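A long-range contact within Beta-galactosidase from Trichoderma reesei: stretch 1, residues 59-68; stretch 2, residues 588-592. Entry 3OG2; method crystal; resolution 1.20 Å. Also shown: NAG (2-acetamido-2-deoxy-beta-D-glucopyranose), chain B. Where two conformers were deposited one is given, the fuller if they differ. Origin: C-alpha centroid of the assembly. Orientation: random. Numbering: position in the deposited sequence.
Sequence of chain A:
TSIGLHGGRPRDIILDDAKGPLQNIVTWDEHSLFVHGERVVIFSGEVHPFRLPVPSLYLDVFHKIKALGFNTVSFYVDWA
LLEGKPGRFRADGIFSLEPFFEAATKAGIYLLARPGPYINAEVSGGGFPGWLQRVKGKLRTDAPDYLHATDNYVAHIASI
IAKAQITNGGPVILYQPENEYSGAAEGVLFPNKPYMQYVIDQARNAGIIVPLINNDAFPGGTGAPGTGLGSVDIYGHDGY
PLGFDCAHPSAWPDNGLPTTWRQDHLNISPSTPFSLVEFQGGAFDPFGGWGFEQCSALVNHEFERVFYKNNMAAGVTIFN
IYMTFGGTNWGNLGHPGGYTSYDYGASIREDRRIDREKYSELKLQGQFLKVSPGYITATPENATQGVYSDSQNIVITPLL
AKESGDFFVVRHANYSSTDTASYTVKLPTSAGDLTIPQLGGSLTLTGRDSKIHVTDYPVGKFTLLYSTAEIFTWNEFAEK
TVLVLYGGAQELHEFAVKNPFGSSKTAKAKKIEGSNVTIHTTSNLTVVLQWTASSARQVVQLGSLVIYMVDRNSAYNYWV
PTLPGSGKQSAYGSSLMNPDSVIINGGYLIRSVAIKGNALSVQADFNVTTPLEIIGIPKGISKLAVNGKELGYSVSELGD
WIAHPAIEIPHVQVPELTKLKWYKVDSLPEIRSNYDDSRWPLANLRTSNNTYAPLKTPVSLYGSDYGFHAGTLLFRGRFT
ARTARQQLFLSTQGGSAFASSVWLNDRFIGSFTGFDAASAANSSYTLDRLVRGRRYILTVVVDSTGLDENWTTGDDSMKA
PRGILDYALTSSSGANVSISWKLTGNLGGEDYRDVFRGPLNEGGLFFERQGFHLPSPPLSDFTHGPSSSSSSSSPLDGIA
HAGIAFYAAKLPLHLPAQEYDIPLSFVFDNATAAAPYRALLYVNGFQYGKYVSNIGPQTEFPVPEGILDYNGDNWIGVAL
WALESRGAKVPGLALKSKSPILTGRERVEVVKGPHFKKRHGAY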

# COMPACT_ATOMS: atom_id res chain seq x y z
N LEU A 59 -12.18 7.53 2.25
CA LEU A 59 -13.18 6.86 3.07
C LEU A 59 -13.49 5.49 2.52
O LEU A 59 -13.80 4.56 3.28
CB LEU A 59 -14.47 7.70 3.14
CG LEU A 59 -15.52 7.19 4.12
CD1 LEU A 59 -15.05 7.08 5.58
CD2 LEU A 59 -16.77 8.07 4.02
N ASP A 60 -13.46 5.31 1.20
CA ASP A 60 -13.63 3.96 0.64
C ASP A 60 -12.59 3.02 1.17
O ASP A 60 -12.93 1.91 1.64
CB ASP A 60 -13.57 4.07 -0.90
CG ASP A 60 -13.79 2.70 -1.52
OD1 ASP A 60 -14.78 2.01 -1.15
OD2 ASP A 60 -13.01 2.29 -2.41
N VAL A 61 -11.33 3.42 1.13
CA VAL A 61 -10.32 2.47 1.63
C VAL A 61 -10.48 2.34 3.12
O VAL A 61 -10.32 1.19 3.64
CB VAL A 61 -8.97 2.97 1.11
CG1 VAL A 61 -8.74 2.52 -0.33
CG2 VAL A 61 -8.93 4.48 1.14
N PHE A 62 -10.77 3.36 3.89
CA PHE A 62 -10.95 3.18 5.34
C PHE A 62 -12.12 2.28 5.66
O PHE A 62 -12.04 1.49 6.60
CB PHE A 62 -11.13 4.52 6.05
CG PHE A 62 -9.89 5.35 6.30
CD1 PHE A 62 -9.74 6.58 5.69
CD2 PHE A 62 -8.89 4.94 7.14
CE1 PHE A 62 -8.60 7.36 5.94
CE2 PHE A 62 -7.76 5.70 7.40
CZ PHE A 62 -7.61 6.93 6.81
N HIS A 63 -13.22 2.35 4.91
CA HIS A 63 -14.32 1.44 5.16
C HIS A 63 -13.88 -0.02 4.98
O HIS A 63 -14.29 -0.92 5.68
CB HIS A 63 -15.43 1.67 4.11
CG HIS A 63 -16.35 2.79 4.35
ND1 HIS A 63 -17.11 3.36 3.36
CD2 HIS A 63 -16.67 3.37 5.53
CE1 HIS A 63 -17.87 4.30 3.90
NE2 HIS A 63 -17.61 4.33 5.23
N LYS A 64 -13.05 -0.24 3.94
CA LYS A 64 -12.60 -1.60 3.61
C LYS A 64 -11.63 -2.08 4.69
O LYS A 64 -11.63 -3.28 5.02
CB LYS A 64 -11.97 -1.58 2.22
CG LYS A 64 -13.05 -1.46 1.15
CD LYS A 64 -12.54 -1.07 -0.23
CE LYS A 64 -13.75 -1.09 -1.18
NZ LYS A 64 -13.44 -0.56 -2.50
N ILE A 65 -10.82 -1.20 5.26
CA ILE A 65 -9.91 -1.64 6.35
C ILE A 65 -10.67 -1.81 7.65
O ILE A 65 -10.46 -2.80 8.37
CB ILE A 65 -8.79 -0.60 6.46
CG1 ILE A 65 -7.93 -0.72 5.18
CG2 ILE A 65 -7.99 -0.80 7.74
CD1 ILE A 65 -6.81 0.27 5.09
N LYS A 66 -11.58 -0.91 7.97
CA LYS A 66 -12.40 -1.07 9.20
C LYS A 66 -13.17 -2.39 9.16
O LYS A 66 -13.32 -3.06 10.17
CB LYS A 66 -13.35 0.13 9.30
CG LYS A 66 -14.23 0.12 10.51
CD LYS A 66 -13.52 0.56 11.78
CE LYS A 66 -14.58 0.70 12.90
NZ LYS A 66 -13.87 1.13 14.13
N ALA A 67 -13.66 -2.77 7.97
CA ALA A 67 -14.43 -3.99 7.90
C ALA A 67 -13.58 -5.23 8.16
O ALA A 67 -14.14 -6.31 8.47
CB ALA A 67 -15.10 -4.07 6.52
N LEU A 68 -12.26 -5.19 8.03
CA LEU A 68 -11.39 -6.29 8.40
C LEU A 68 -11.38 -6.53 9.93
O LEU A 68 -10.86 -7.52 10.40
CB LEU A 68 -9.93 -5.99 8.02
CG LEU A 68 -9.64 -5.89 6.53
CD1 LEU A 68 -8.24 -5.34 6.30
CD2 LEU A 68 -9.75 -7.29 5.89
N TYR A 588 -20.47 -8.36 -0.52
CA TYR A 588 -19.07 -8.17 -0.89
C TYR A 588 -18.35 -7.24 0.07
O TYR A 588 -17.14 -7.37 0.30
CB TYR A 588 -19.05 -7.62 -2.28
CG TYR A 588 -17.76 -7.08 -2.84
CD1 TYR A 588 -16.74 -7.88 -3.37
CD2 TYR A 588 -17.60 -5.69 -2.87
CE1 TYR A 588 -15.58 -7.35 -3.89
CE2 TYR A 588 -16.45 -5.13 -3.41
CZ TYR A 588 -15.45 -5.98 -3.90
OH TYR A 588 -14.32 -5.42 -4.45
N LEU A 589 -19.10 -6.30 0.66
CA LEU A 589 -18.58 -5.39 1.65
C LEU A 589 -19.76 -4.87 2.49
O LEU A 589 -20.76 -4.45 1.89
CB LEU A 589 -17.88 -4.18 1.01
CG LEU A 589 -17.34 -3.11 1.96
CD1 LEU A 589 -16.28 -3.68 2.93
CD2 LEU A 589 -16.70 -1.98 1.15
N ILE A 590 -19.63 -4.87 3.81
CA ILE A 590 -20.52 -4.05 4.64
C ILE A 590 -19.71 -2.90 5.17
O ILE A 590 -18.70 -3.10 5.84
CB ILE A 590 -21.13 -4.87 5.79
CG1 ILE A 590 -21.90 -6.06 5.23
CG2 ILE A 590 -21.93 -3.96 6.69
CD1 ILE A 590 -23.15 -5.70 4.43
N ARG A 591 -20.11 -1.69 4.76
CA ARG A 591 -19.36 -0.50 5.11
C ARG A 591 -19.75 0.02 6.47
O ARG A 591 -18.86 0.45 7.22
CB ARG A 591 -19.61 0.62 4.08
CG ARG A 591 -19.05 0.27 2.70
CD ARG A 591 -19.48 1.39 1.69
NE ARG A 591 -18.92 1.01 0.40
CZ ARG A 591 -17.68 1.27 0.03
NH1 ARG A 591 -16.83 1.97 0.77
NH2 ARG A 591 -17.29 0.81 -1.16
N SER A 592 -21.03 0.04 6.80
CA SER A 592 -21.46 0.69 8.06
C SER A 592 -22.90 0.29 8.32
O SER A 592 -23.63 -0.13 7.41
CB SER A 592 -21.40 2.21 7.92
OG SER A 592 -22.28 2.70 6.92
C1 NAG B . -17.05 -11.06 -5.82
C2 NAG B . -16.04 -11.66 -6.84
C3 NAG B . -15.54 -13.01 -6.35
C4 NAG B . -14.90 -12.81 -4.94
C5 NAG B . -15.92 -12.11 -4.01
C6 NAG B . -15.26 -11.72 -2.69
C7 NAG B . -16.74 -11.01 -9.09
C8 NAG B . -17.52 -11.41 -10.31
N2 NAG B . -16.75 -11.88 -8.08
O3 NAG B . -14.50 -13.43 -7.25
O4 NAG B . -14.69 -14.11 -4.38
O5 NAG B . -16.27 -10.87 -4.63
O6 NAG B . -16.30 -11.31 -1.80
O7 NAG B . -16.22 -9.89 -8.96
O HOH W 1 -16.29 -0.53 7.62
O HOH W 2 -14.41 -2.72 -4.59

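Helical residues of stretch 1 meet a strand that starts at Leu-589 and runs on past Ser-592, more than 500 residues further along the chain. Their axes approach to 8.0 Å with 108° between their N-to-C directions, so the strand runs across the helix. The nearest CA atoms, those of His-63 and Arg-591, lie 5.4 Å apart. No direct backbone hydrogen bond joins the stretches; water 1 does that work, donating to His-63 O and to Arg-591 O, each at 2.8 Å.

Arg-591 is the centre of the contact. Its CA-to-CB bond points sideways, but the extended chain (chi1 m, chi2 and chi3 t) carries the guanidinium to the helix. There Asp-60 OD1 accepts from both Arg-591 NH1 and Arg-591 NH2, each at 2.8 Å, in a salt bridge, and Arg-591 NH1 also donates to His-63 ND1 at 3.0 Å. Both acceptors lie at the guanidinium edge, near its plane, where its N-H groups point. His-63 serves twice: its ring nitrogen accepts while one ring face receives Arg-591 CB, 3.9 Å from the ring centroid.

One helical turn after Asp-60, Lys-64 donates from NZ to Asp-60 OD2 at 2.9 Å. The buried carboxylate thus answers two cations, which matters because Lys-64 NZ and Arg-591 NH2 are only 4.3 Å apart. Water 2 adds a link between Lys-64 NZ and Tyr-588 OH.

Leu-589, whose CA-to-CB bond points toward stretch 1, supplies the strand's share of the apolar part. Its CD2 lies 3.7 Å from Lys-64 CG, using the aliphatic stem of a charged residue, and its CD1 lies 3.8 Å from Ala-67 CB. Ala-67 CB also lies 3.8 Å from Ile-590 O, a close approach of a methyl to the strand backbone. In all, 352 Å² is buried, both sides summed, polar anchoring beside a small greasy patch.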